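Local coordinates for protein CDP-glucose 4,6-dehydratase (PDB 1WVG) that catalyses the NAD-dependent conversion of CDP-D-glucose to CDP-4-dehydro-6-deoxy-D-glucose, with loss of water, in lipopolysaccharide O-antigen biosynthesis, at residues V128-D133 and S240-V245; Y145-P150 and S190-N195. All blocks are in the same frame, centred on the assembly; numbering follows the deposited sequence.

Contact 1: V128-D133 and S240-V245. With CXY (cytidine-5'-diphospho-beta-D-xylose), chain D; APR (adenosine-5-diphosphoribose), chain C.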
ATOM      1  N   VAL A 128       2.232  -8.416 -27.993  1.00 21.89           N
ATOM      2  CA  VAL A 128       2.335  -9.198 -26.771  1.00 20.17           C
ATOM      3  C   VAL A 128       3.767  -9.151 -26.261  1.00 25.35           C
ATOM      4  O   VAL A 128       4.644  -9.842 -26.773  1.00 16.37           O
ATOM      5  CB  VAL A 128       1.861 -10.633 -26.915  1.00 17.79           C
ATOM      6  CG1 VAL A 128       1.982 -11.331 -25.569  1.00 16.07           C
ATOM      7  CG2 VAL A 128       0.399 -10.649 -27.393  1.00 13.66           C
ATOM      8  N   ASN A 129       4.007  -8.306 -25.250  1.00 19.39           N
ATOM      9  CA  ASN A 129       5.328  -8.139 -24.660  1.00 17.65           C
ATOM     10  C   ASN A 129       5.574  -9.134 -23.510  1.00 27.17           C
ATOM     11  O   ASN A 129       5.002  -9.047 -22.438  1.00 21.35           O
ATOM     12  CB  ASN A 129       5.576  -6.651 -24.276  1.00 17.99           C
ATOM     13  CG  ASN A 129       6.840  -6.407 -23.451  1.00 30.13           C
ATOM     14  OD1 ASN A 129       7.879  -6.960 -23.783  1.00 31.95           O
ATOM     15  ND2 ASN A 129       6.778  -5.606 -22.373  1.00 20.36           N
ATOM     16  N   ILE A 130       6.438 -10.105 -23.734  1.00 20.92           N
ATOM     17  CA  ILE A 130       6.754 -11.074 -22.722  1.00 15.19           C
ATOM     18  C   ILE A 130       7.765 -10.543 -21.721  1.00 23.86           C
ATOM     19  O   ILE A 130       8.917 -10.240 -22.059  1.00 18.85           O
ATOM     20  CB  ILE A 130       7.351 -12.338 -23.326  1.00 21.50           C
ATOM     21  CG1 ILE A 130       6.239 -13.193 -23.929  1.00 20.08           C
ATOM     22  CG2 ILE A 130       8.055 -13.095 -22.192  1.00 23.79           C
ATOM     23  CD1 ILE A 130       5.554 -12.529 -25.092  1.00 16.01           C
ATOM     24  N   THR A 131       7.354 -10.424 -20.459  1.00 26.05           N
ATOM     25  CA  THR A 131       8.293  -9.940 -19.466  1.00 28.75           C
ATOM     26  C   THR A 131       8.763 -11.122 -18.617  1.00 25.72           C
ATOM     27  O   THR A 131       9.409 -12.044 -19.118  1.00 25.98           O
ATOM     28  CB  THR A 131       7.817  -8.684 -18.684  1.00 29.01           C
ATOM     29  OG1 THR A 131       6.642  -8.994 -17.950  1.00 20.52           O
ATOM     30  CG2 THR A 131       7.523  -7.552 -19.654  1.00 13.34           C
ATOM     31  N   SER A 132       8.389 -11.165 -17.353  1.00 16.79           N
ATOM     32  CA  SER A 132       8.795 -12.272 -16.496  1.00 19.32           C
ATOM     33  C   SER A 132       8.077 -12.212 -15.161  1.00 17.33           C
ATOM     34  O   SER A 132       7.650 -11.134 -14.692  1.00 23.12           O
ATOM     35  CB  SER A 132      10.265 -12.013 -16.188  1.00 23.57           C
ATOM     36  OG  SER A 132      10.782 -12.894 -15.205  1.00 30.80           O
ATOM     37  N   ASP A 133       8.021 -13.357 -14.511  1.00 22.03           N
ATOM     38  CA  ASP A 133       7.452 -13.417 -13.167  1.00 19.52           C
ATOM     39  C   ASP A 133       8.385 -12.655 -12.195  1.00 22.88           C
ATOM     40  O   ASP A 133       7.995 -12.251 -11.103  1.00 22.83           O
ATOM     41  CB  ASP A 133       7.141 -14.866 -12.708  1.00 16.39           C
ATOM     42  CG  ASP A 133       8.284 -15.876 -12.678  1.00 22.79           C
ATOM     43  OD1 ASP A 133       8.112 -17.068 -12.420  1.00 27.37           O
ATOM     44  OD2 ASP A 133       9.477 -15.370 -12.880  1.00 21.09           O
ATOM     45  N   SER A 240      -0.332 -20.507 -24.225  1.00 20.63           N
ATOM     46  CA  SER A 240      -1.799 -20.479 -24.484  1.00 20.67           C
ATOM     47  C   SER A 240      -2.346 -19.139 -24.052  1.00 30.00           C
ATOM     48  O   SER A 240      -3.165 -18.527 -24.749  1.00 25.01           O
ATOM     49  CB  SER A 240      -2.582 -21.638 -23.830  1.00 23.93           C
ATOM     50  OG  SER A 240      -2.631 -21.554 -22.422  1.00 23.48           O
ATOM     51  N   GLY A 241      -1.859 -18.693 -22.886  1.00 22.53           N
ATOM     52  CA  GLY A 241      -2.271 -17.404 -22.395  1.00 18.98           C
ATOM     53  C   GLY A 241      -1.838 -16.334 -23.372  1.00 18.02           C
ATOM     54  O   GLY A 241      -2.644 -15.464 -23.747  1.00 18.66           O
ATOM     55  N   TYR A 242      -0.563 -16.389 -23.815  1.00 21.12           N
ATOM     56  CA  TYR A 242      -0.080 -15.385 -24.790  1.00 19.74           C
ATOM     57  C   TYR A 242      -0.925 -15.389 -26.079  1.00 17.84           C
ATOM     58  O   TYR A 242      -1.180 -14.371 -26.709  1.00 18.81           O
ATOM     59  CB  TYR A 242       1.354 -15.633 -25.314  1.00 16.78           C
ATOM     60  CG  TYR A 242       2.392 -15.700 -24.242  1.00 23.06           C
ATOM     61  CD1 TYR A 242       2.057 -15.435 -22.912  1.00 21.40           C
ATOM     62  CD2 TYR A 242       3.711 -16.045 -24.552  1.00 20.88           C
ATOM     63  CE1 TYR A 242       3.040 -15.472 -21.916  1.00 21.96           C
ATOM     64  CE2 TYR A 242       4.687 -16.122 -23.555  1.00 17.76           C
ATOM     65  CZ  TYR A 242       4.357 -15.822 -22.231  1.00 27.19           C
ATOM     66  OH  TYR A 242       5.310 -15.896 -21.222  1.00 26.44           O
ATOM     67  N   ILE A 243      -1.325 -16.572 -26.489  1.00 16.19           N
ATOM     68  CA  ILE A 243      -2.038 -16.697 -27.732  1.00 20.12           C
ATOM     69  C   ILE A 243      -3.415 -16.120 -27.609  1.00 24.15           C
ATOM     70  O   ILE A 243      -3.888 -15.402 -28.499  1.00 22.03           O
ATOM     71  CB  ILE A 243      -2.063 -18.157 -28.179  1.00 21.85           C
ATOM     72  CG1 ILE A 243      -0.751 -18.498 -28.839  1.00 13.68           C
ATOM     73  CG2 ILE A 243      -3.192 -18.492 -29.144  1.00 21.11           C
ATOM     74  CD1 ILE A 243      -0.546 -20.008 -28.790  1.00 20.33           C
ATOM     75  N   VAL A 244      -4.029 -16.443 -26.485  1.00 24.13           N
ATOM     76  CA  VAL A 244      -5.382 -15.968 -26.211  1.00 23.92           C
ATOM     77  C   VAL A 244      -5.461 -14.456 -26.162  1.00 28.60           C
ATOM     78  O   VAL A 244      -6.365 -13.829 -26.743  1.00 31.38           O
ATOM     79  CB  VAL A 244      -5.990 -16.603 -24.979  1.00 27.83           C
ATOM     80  CG1 VAL A 244      -7.174 -15.748 -24.532  1.00 30.26           C
ATOM     81  CG2 VAL A 244      -6.416 -18.040 -25.302  1.00 21.79           C
ATOM     82  N   VAL A 245      -4.474 -13.854 -25.511  1.00 21.93           N
ATOM     83  CA  VAL A 245      -4.517 -12.413 -25.437  1.00 20.68           C
ATOM     84  C   VAL A 245      -4.300 -11.817 -26.776  1.00 29.58           C
ATOM     85  O   VAL A 245      -4.907 -10.805 -27.088  1.00 28.36           O
ATOM     86  CB  VAL A 245      -3.629 -11.740 -24.384  1.00 30.70           C
ATOM     87  CG1 VAL A 245      -3.859 -12.364 -23.022  1.00 34.87           C
ATOM     88  CG2 VAL A 245      -2.194 -11.989 -24.786  1.00 31.28           C
TER
HETATM   89  O1B CXY D 401      13.537 -18.978 -11.393  1.00 29.16           O
HETATM   90  PB  CXY D 401      14.678 -18.935 -12.390  1.00 28.73           P
HETATM   91  O2B CXY D 401      15.949 -18.338 -11.845  1.00 25.77           O
HETATM   92  O1' CXY D 401      14.201 -18.108 -13.728  1.00 29.67           O
HETATM   93  O3A CXY D 401      14.719 -20.448 -12.704  1.00 26.46           O
HETATM   94  PA  CXY D 401      15.825 -21.613 -12.349  1.00 28.73           P
HETATM   95  O1A CXY D 401      15.306 -22.842 -13.008  1.00 18.54           O
HETATM   96  O2A CXY D 401      17.179 -21.211 -12.786  1.00 23.86           O
HETATM   97  O5D CXY D 401      15.759 -21.638 -10.758  1.00 35.02           O
HETATM   98  C5D CXY D 401      14.627 -22.266 -10.142  1.00 35.54           C
HETATM   99  C4D CXY D 401      14.948 -22.512  -8.688  1.00 27.79           C
HETATM  100  O4D CXY D 401      15.643 -23.781  -8.600  1.00 23.69           O
HETATM  101  C3D CXY D 401      15.795 -21.469  -7.960  1.00 19.35           C
HETATM  102  O3D CXY D 401      15.472 -21.267  -6.537  1.00 26.15           O
HETATM  103  C2D CXY D 401      17.173 -22.126  -8.160  1.00 18.82           C
HETATM  104  O2D CXY D 401      18.068 -21.622  -7.165  1.00 26.64           O
HETATM  105  C1D CXY D 401      16.828 -23.573  -7.891  1.00 25.69           C
HETATM  106  N1  CXY D 401      17.828 -24.521  -8.391  1.00 22.25           N
HETATM  107  C6  CXY D 401      18.118 -24.580  -9.745  1.00 32.21           C
HETATM  108  C5  CXY D 401      18.987 -25.423 -10.245  1.00 41.10           C
HETATM  109  C4  CXY D 401      19.707 -26.323  -9.412  1.00 39.91           C
HETATM  110  N3  CXY D 401      19.363 -26.231  -8.053  1.00 18.64           N
HETATM  111  C2  CXY D 401      18.452 -25.357  -7.485  1.00 32.34           C
HETATM  112  N4  CXY D 401      20.560 -27.122  -9.783  1.00 28.90           N
HETATM  113  O2  CXY D 401      18.216 -25.314  -6.273  1.00 24.87           O
HETATM  114  C1' CXY D 401      13.522 -18.912 -14.677  1.00 32.29           C
HETATM  115  C2' CXY D 401      13.987 -18.441 -16.033  1.00 33.86           C
HETATM  116  C3' CXY D 401      13.581 -16.984 -16.146  1.00 26.04           C
HETATM  117  C4' CXY D 401      12.066 -16.843 -16.008  1.00 20.22           C
HETATM  118  C5' CXY D 401      11.611 -17.456 -14.690  1.00 17.17           C
HETATM  119  O2' CXY D 401      15.421 -18.528 -16.168  1.00 26.37           O
HETATM  120  O3' CXY D 401      13.929 -16.493 -17.454  1.00 21.96           O
HETATM  121  O4' CXY D 401      11.691 -15.470 -16.089  1.00 28.08           O
HETATM  122  O5' CXY D 401      12.068 -18.807 -14.575  1.00 29.32           O
HETATM  123  N1  APR C 400      18.907 -10.112 -29.972  1.00 23.39           N
HETATM  124  C2  APR C 400      17.992 -10.993 -30.443  1.00 18.70           C
HETATM  125  N3  APR C 400      17.564 -12.090 -29.895  1.00 16.60           N
HETATM  126  C4  APR C 400      18.126 -12.298 -28.686  1.00 16.67           C
HETATM  127  C5  APR C 400      19.036 -11.511 -28.054  1.00 16.61           C
HETATM  128  C6  APR C 400      19.469 -10.345 -28.755  1.00 22.54           C
HETATM  129  N6  APR C 400      20.327  -9.409 -28.314  1.00 20.22           N
HETATM  130  N7  APR C 400      19.364 -12.042 -26.813  1.00 16.14           N
HETATM  131  C8  APR C 400      18.652 -13.155 -26.731  1.00 11.23           C
HETATM  132  N9  APR C 400      17.886 -13.353 -27.838  1.00 26.91           N
HETATM  133  C1' APR C 400      16.984 -14.449 -28.149  1.00 22.70           C
HETATM  134  C2' APR C 400      17.726 -15.754 -28.237  1.00 25.25           C
HETATM  135  O2' APR C 400      18.446 -15.829 -29.476  1.00 27.03           O
HETATM  136  C3' APR C 400      16.534 -16.711 -28.167  1.00 16.08           C
HETATM  137  O3' APR C 400      15.761 -16.869 -29.366  1.00 21.69           O
HETATM  138  O4' APR C 400      16.122 -14.639 -27.073  1.00 22.99           O
HETATM  139  C4' APR C 400      15.705 -16.006 -27.059  1.00 13.81           C
HETATM  140  C5' APR C 400      15.994 -16.472 -25.663  1.00 16.41           C
HETATM  141  O5' APR C 400      15.493 -17.827 -25.549  1.00 24.68           O
HETATM  142  PA  APR C 400      15.932 -18.804 -24.322  1.00 26.37           P
HETATM  143  O1A APR C 400      17.320 -18.489 -23.783  1.00 22.94           O
HETATM  144  O2A APR C 400      15.524 -20.247 -24.698  1.00 25.08           O
HETATM  145  O3A APR C 400      14.947 -18.319 -23.193  1.00 23.39           O
HETATM  146  PB  APR C 400      13.361 -18.653 -23.057  1.00 22.84           P
HETATM  147  O1B APR C 400      13.231 -19.589 -21.880  1.00 28.18           O
HETATM  148  O2B APR C 400      12.737 -19.027 -24.389  1.00 28.55           O
HETATM  149  O5D APR C 400      12.814 -17.186 -22.762  1.00 39.81           O
HETATM  150  C5D APR C 400      11.927 -16.593 -23.725  1.00 35.08           C
HETATM  151  O4D APR C 400      10.435 -15.571 -22.027  1.00 28.91           O
HETATM  152  O1D APR C 400      10.774 -16.014 -19.754  1.00 34.29           O
HETATM  153  C1D APR C 400      10.939 -15.047 -20.831  1.00 40.39           C
HETATM  154  O2D APR C 400      12.954 -13.740 -20.344  1.00 30.88           O
HETATM  155  C2D APR C 400      12.415 -14.853 -21.084  1.00 39.79           C
HETATM  156  O3D APR C 400      12.078 -13.032 -22.584  1.00 34.05           O
HETATM  157  C3D APR C 400      12.436 -14.411 -22.536  1.00 80.62           C
HETATM  158  C4D APR C 400      11.380 -15.320 -23.119  1.00 45.62           C
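With CG1 of Ile-130 placed anti to the carbonyl carbon (chi1 -78°) and the Tyr-242 ring swung out beside its own backbone N (chi1 -57°), the isoleucine meets the tyrosine at about a right angle. CG1 of Ile-130 lies 3.3 Å from CE2 of Tyr-242, a tight approach, and CD1 rests over one face of the ring. The other branch, CG2, turns to the cofactor fragment and comes within 3.4 Å of O4D of the adenosine diphosphoribose, so the two branches of this beta-branched residue touch the tyrosine ring and the ribose. A second apolar meeting joins two short branched side chains between strand and helix: CG2 of Val-128 touches CG2 of Val-245 at 3.9 Å. Tyr-242 pairs an apolar ring with a polar end, its OH being hydrogen-bonded to Lys-21. Beyond the strand, Ser-132 OG lies 2.9 Å from O4' of the CDP-xylose and is also hydrogen-bonded to Lys-134 N; a small hydroxyl can serve both. The strand packs on helix 236-251 as in a Rossmann-type alpha/beta fold, and leads into both ligand pockets. Strand 126-130 runs between strands 83-86 and 187-197, whose Phe-85 and Val-191 also touch Tyr-242, while helix 20-31 borders helix 236-251 through Ile-243.

Contact 2: Y145-P150 and S190-N195; sequences YRENEP and SVRAGN. With CXY (cytidine-5'-diphospho-beta-D-xylose), chain D.
This is a polar contact between a turn at a subunit interface and the central sheet: one arginine reaches from strand 187-197 to a backbone carbonyl in the loop between strand 126-130 and helix 156-175. NH1 of Arg-192 donates to O of Glu-147 at 3.1 Å, with an N-H...O angle of 161°. The oxygen lies in the guanidinium plane, at its edge, and the donor lies in the carbonyl plane on a lone pair, approaching well to one side of the C=O direction (106°). An arginine suits the place because its chain, extended from CG to NE, spans the distance from sheet to turn, and its flat head can serve several acceptors. NH1 is also hydrogen-bonded to Tyr-136 OH, and NH2 forms a salt bridge with Glu-165, so the rotation of the group is well defined. The Glu-147 side chain lends its aliphatic part, CB lying 3.6 Å from NH1 of Arg-192. A bend at chi2 (86°) then carries its carboxylate away, where OE2 accepts from the backbone N of Asn-261.

The turn has its own bracing. Residues 146-149 form a type I beta turn, with Glu-149 N hydrogen-bonded to Arg-146 O, and OE1 of Glu-149 accepts from Arg-146 N at 2.8 Å through its anti lone pair. The same OE1 forms a salt bridge with Arg-146 of the second subunit. Farther along the strand, Asn-195 ND2 donates to O1B of the CDP-xylose diphosphate at 2.8 Å. Strand 187-197 lies beside strands 126-130 and 259-262, with helix 156-175 supplying Glu-165 and helix 236-251 packing against Val-191 and Ala-193.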
ATOM      1  N   TYR A 145       1.835 -12.664  -6.432  1.00 19.20           N
ATOM      2  CA  TYR A 145       1.746 -11.253  -6.832  1.00 14.93           C
ATOM      3  C   TYR A 145       0.567 -10.943  -7.743  1.00 18.52           C
ATOM      4  O   TYR A 145       0.213 -11.743  -8.609  1.00 14.60           O
ATOM      5  CB  TYR A 145       3.055 -10.727  -7.513  1.00 15.60           C
ATOM      6  CG  TYR A 145       4.119 -10.764  -6.462  1.00 17.47           C
ATOM      7  CD1 TYR A 145       4.910 -11.900  -6.306  1.00 18.69           C
ATOM      8  CD2 TYR A 145       4.234  -9.726  -5.538  1.00 17.25           C
ATOM      9  CE1 TYR A 145       5.861 -11.929  -5.289  1.00 12.70           C
ATOM     10  CE2 TYR A 145       5.187  -9.743  -4.517  1.00 15.31           C
ATOM     11  CZ  TYR A 145       6.008 -10.861  -4.405  1.00 11.74           C
ATOM     12  OH  TYR A 145       6.913 -10.952  -3.370  1.00 20.24           O
ATOM     13  N   ARG A 146       0.033  -9.723  -7.591  1.00 16.62           N
ATOM     14  CA  ARG A 146      -1.091  -9.245  -8.380  1.00 11.70           C
ATOM     15  C   ARG A 146      -0.507  -8.296  -9.393  1.00 15.05           C
ATOM     16  O   ARG A 146       0.533  -7.715  -9.092  1.00 17.09           O
ATOM     17  CB  ARG A 146      -2.040  -8.426  -7.483  1.00 11.63           C
ATOM     18  CG  ARG A 146      -2.608  -9.195  -6.282  1.00 21.66           C
ATOM     19  CD  ARG A 146      -3.132  -8.278  -5.159  1.00 13.93           C
ATOM     20  NE  ARG A 146      -3.909  -9.028  -4.149  1.00 14.15           N
ATOM     21  CZ  ARG A 146      -4.364  -8.437  -3.064  1.00 18.76           C
ATOM     22  NH1 ARG A 146      -4.109  -7.148  -2.886  1.00 14.94           N
ATOM     23  NH2 ARG A 146      -5.094  -9.109  -2.156  1.00 13.15           N
ATOM     24  N   GLU A 147      -1.189  -8.126 -10.544  1.00 18.29           N
ATOM     25  CA  GLU A 147      -0.752  -7.254 -11.645  1.00 12.90           C
ATOM     26  C   GLU A 147      -0.532  -5.828 -11.274  1.00 16.95           C
ATOM     27  O   GLU A 147       0.190  -5.122 -11.968  1.00 21.96           O
ATOM     28  CB  GLU A 147      -1.663  -7.266 -12.867  1.00  8.98           C
ATOM     29  CG  GLU A 147      -1.581  -8.630 -13.588  1.00 13.27           C
ATOM     30  CD  GLU A 147      -2.537  -9.646 -13.014  1.00 24.17           C
ATOM     31  OE1 GLU A 147      -3.040  -9.526 -11.922  1.00 23.62           O
ATOM     32  OE2 GLU A 147      -2.766 -10.677 -13.800  1.00 22.62           O
ATOM     33  N   ASN A 148      -1.211  -5.423 -10.207  1.00 13.96           N
ATOM     34  CA  ASN A 148      -1.147  -4.056  -9.732  1.00 13.15           C
ATOM     35  C   ASN A 148      -0.020  -3.755  -8.752  1.00 19.10           C
ATOM     36  O   ASN A 148       0.062  -2.610  -8.298  1.00 23.70           O
ATOM     37  CB  ASN A 148      -2.515  -3.556  -9.186  1.00 19.37           C
ATOM     38  CG  ASN A 148      -2.871  -4.146  -7.820  1.00 30.03           C
ATOM     39  OD1 ASN A 148      -2.193  -5.032  -7.281  1.00 20.93           O
ATOM     40  ND2 ASN A 148      -3.940  -3.649  -7.213  1.00 23.02           N
ATOM     41  N   GLU A 149       0.843  -4.740  -8.439  1.00 14.05           N
ATOM     42  CA  GLU A 149       1.942  -4.531  -7.498  1.00 10.83           C
ATOM     43  C   GLU A 149       3.199  -3.939  -8.146  1.00 19.66           C
ATOM     44  O   GLU A 149       3.368  -3.940  -9.373  1.00 19.17           O
ATOM     45  CB  GLU A 149       2.184  -5.776  -6.616  1.00 16.16           C
ATOM     46  CG  GLU A 149       0.923  -6.021  -5.718  1.00 15.75           C
ATOM     47  CD  GLU A 149       0.996  -7.279  -4.887  1.00 16.89           C
ATOM     48  OE1 GLU A 149       0.769  -8.408  -5.290  1.00 19.96           O
ATOM     49  OE2 GLU A 149       1.359  -7.025  -3.656  1.00 18.61           O
ATOM     50  N   PRO A 150       4.070  -3.390  -7.317  1.00 22.00           N
ATOM     51  CA  PRO A 150       5.272  -2.727  -7.778  1.00 17.84           C
ATOM     52  C   PRO A 150       6.307  -3.590  -8.421  1.00 14.09           C
ATOM     53  O   PRO A 150       6.568  -4.739  -8.050  1.00 15.56           O
ATOM     54  CB  PRO A 150       5.905  -2.026  -6.589  1.00 20.88           C
ATOM     55  CG  PRO A 150       4.964  -2.236  -5.411  1.00 30.48           C
ATOM     56  CD  PRO A 150       3.909  -3.246  -5.843  1.00 26.69           C
ATOM     57  N   SER A 190       1.428  -6.784 -21.666  1.00 21.04           N
ATOM     58  CA  SER A 190       2.631  -7.283 -20.979  1.00 15.43           C
ATOM     59  C   SER A 190       2.174  -8.513 -20.272  1.00 17.32           C
ATOM     60  O   SER A 190       1.195  -8.486 -19.553  1.00 16.81           O
ATOM     61  CB  SER A 190       3.282  -6.340 -19.999  1.00 18.82           C
ATOM     62  OG  SER A 190       3.950  -5.332 -20.748  1.00 19.42           O
ATOM     63  N   VAL A 191       2.837  -9.620 -20.569  1.00 18.36           N
ATOM     64  CA  VAL A 191       2.466 -10.895 -20.036  1.00 16.64           C
ATOM     65  C   VAL A 191       3.577 -11.419 -19.157  1.00 25.19           C
ATOM     66  O   VAL A 191       4.747 -11.381 -19.532  1.00 19.76           O
ATOM     67  CB  VAL A 191       2.092 -11.835 -21.177  1.00 17.05           C
ATOM     68  CG1 VAL A 191       0.834 -11.274 -21.829  1.00 10.41           C
ATOM     69  CG2 VAL A 191       3.222 -11.744 -22.173  1.00 15.03           C
ATOM     70  N   ARG A 192       3.178 -11.858 -17.971  1.00 19.53           N
ATOM     71  CA  ARG A 192       4.105 -12.324 -16.974  1.00 18.05           C
ATOM     72  C   ARG A 192       3.862 -13.755 -16.671  1.00 26.34           C
ATOM     73  O   ARG A 192       2.877 -14.086 -15.965  1.00 20.89           O
ATOM     74  CB  ARG A 192       3.975 -11.499 -15.683  1.00 15.90           C
ATOM     75  CG  ARG A 192       3.877 -10.030 -16.017  1.00 15.29           C
ATOM     76  CD  ARG A 192       3.199  -9.204 -14.948  1.00 18.51           C
ATOM     77  NE  ARG A 192       3.109  -7.858 -15.477  1.00 17.59           N
ATOM     78  CZ  ARG A 192       2.432  -6.864 -14.923  1.00 25.67           C
ATOM     79  NH1 ARG A 192       1.790  -7.031 -13.757  1.00 16.43           N
ATOM     80  NH2 ARG A 192       2.411  -5.665 -15.556  1.00 17.98           N
ATOM     81  N   ALA A 193       4.761 -14.606 -17.173  1.00 19.67           N
ATOM     82  CA  ALA A 193       4.552 -16.032 -16.918  1.00 20.66           C
ATOM     83  C   ALA A 193       5.268 -16.513 -15.693  1.00 18.91           C
ATOM     84  O   ALA A 193       6.003 -15.744 -15.078  1.00 23.28           O
ATOM     85  CB  ALA A 193       4.969 -16.859 -18.102  1.00 19.47           C
ATOM     86  N   GLY A 194       5.022 -17.781 -15.352  1.00 22.47           N
ATOM     87  CA  GLY A 194       5.672 -18.419 -14.220  1.00 26.71           C
ATOM     88  C   GLY A 194       7.040 -18.986 -14.669  1.00 31.69           C
ATOM     89  O   GLY A 194       7.738 -18.390 -15.501  1.00 33.27           O
ATOM     90  N   ASN A 195       7.432 -20.128 -14.088  1.00 21.13           N
ATOM     91  CA  ASN A 195       8.666 -20.816 -14.426  1.00 20.54           C
ATOM     92  C   ASN A 195       8.271 -21.931 -15.368  1.00 20.45           C
ATOM     93  O   ASN A 195       7.652 -22.874 -14.903  1.00 21.46           O
ATOM     94  CB  ASN A 195       9.342 -21.414 -13.191  1.00 20.46           C
ATOM     95  CG  ASN A 195      10.245 -20.384 -12.549  1.00 40.49           C
ATOM     96  OD1 ASN A 195       9.813 -19.253 -12.293  1.00 24.03           O
ATOM     97  ND2 ASN A 195      11.489 -20.752 -12.243  1.00 16.41           N
TER
HETATM   98  O1B CXY D 401      13.537 -18.978 -11.393  1.00 29.16           O
HETATM   99  PB  CXY D 401      14.678 -18.935 -12.390  1.00 28.73           P
HETATM  100  O2B CXY D 401      15.949 -18.338 -11.845  1.00 25.77           O
HETATM  101  O1' CXY D 401      14.201 -18.108 -13.728  1.00 29.67           O
HETATM  102  O3A CXY D 401      14.719 -20.448 -12.704  1.00 26.46           O
HETATM  103  PA  CXY D 401      15.825 -21.613 -12.349  1.00 28.73           P
HETATM  104  O1A CXY D 401      15.306 -22.842 -13.008  1.00 18.54           O
HETATM  105  O2A CXY D 401      17.179 -21.211 -12.786  1.00 23.86           O
HETATM  106  O5D CXY D 401      15.759 -21.638 -10.758  1.00 35.02           O
HETATM  107  C5D CXY D 401      14.627 -22.266 -10.142  1.00 35.54           C
HETATM  108  C4D CXY D 401      14.948 -22.512  -8.688  1.00 27.79           C
HETATM  109  O4D CXY D 401      15.643 -23.781  -8.600  1.00 23.69           O
HETATM  110  C3D CXY D 401      15.795 -21.469  -7.960  1.00 19.35           C
HETATM  111  O3D CXY D 401      15.472 -21.267  -6.537  1.00 26.15           O
HETATM  112  C2D CXY D 401      17.173 -22.126  -8.160  1.00 18.82           C
HETATM  113  O2D CXY D 401      18.068 -21.622  -7.165  1.00 26.64           O
HETATM  114  C1D CXY D 401      16.828 -23.573  -7.891  1.00 25.69           C
HETATM  115  N1  CXY D 401      17.828 -24.521  -8.391  1.00 22.25           N
HETATM  116  C6  CXY D 401      18.118 -24.580  -9.745  1.00 32.21           C
HETATM  117  C5  CXY D 401      18.987 -25.423 -10.245  1.00 41.10           C
HETATM  118  C4  CXY D 401      19.707 -26.323  -9.412  1.00 39.91           C
HETATM  119  N3  CXY D 401      19.363 -26.231  -8.053  1.00 18.64           N
HETATM  120  C2  CXY D 401      18.452 -25.357  -7.485  1.00 32.34           C
HETATM  121  N4  CXY D 401      20.560 -27.122  -9.783  1.00 28.90           N
HETATM  122  O2  CXY D 401      18.216 -25.314  -6.273  1.00 24.87           O
HETATM  123  C1' CXY D 401      13.522 -18.912 -14.677  1.00 32.29           C
HETATM  124  C2' CXY D 401      13.987 -18.441 -16.033  1.00 33.86           C
HETATM  125  C3' CXY D 401      13.581 -16.984 -16.146  1.00 26.04           C
HETATM  126  C4' CXY D 401      12.066 -16.843 -16.008  1.00 20.22           C
HETATM  127  C5' CXY D 401      11.611 -17.456 -14.690  1.00 17.17           C
HETATM  128  O2' CXY D 401      15.421 -18.528 -16.168  1.00 26.37           O
HETATM  129  O3' CXY D 401      13.929 -16.493 -17.454  1.00 21.96           O
HETATM  130  O4' CXY D 401      11.691 -15.470 -16.089  1.00 28.08           O
HETATM  131  O5' CXY D 401      12.068 -18.807 -14.575  1.00 29.32           O

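From the N terminus, the chain first reaches residues 128-133, at the end of strand 126-130, then the turn at 145-150. After helix 156-175 it returns to the sheet at 190-195, closing contact 2, and only later, in helix 236-251, does 240-245 close contact 1. The shorter loop is therefore nested within the longer one. The two are joined directly in the parallel sheet: Asn-129 O and Val-191 N lie 2.9 Å apart, as do Thr-131 N and Val-191 O, both probable hydrogen bonds. Contact 1 ties the sheet to a helix, whereas contact 2 ties it to an intersubunit loop, and both include residues that bind the CDP-sugar.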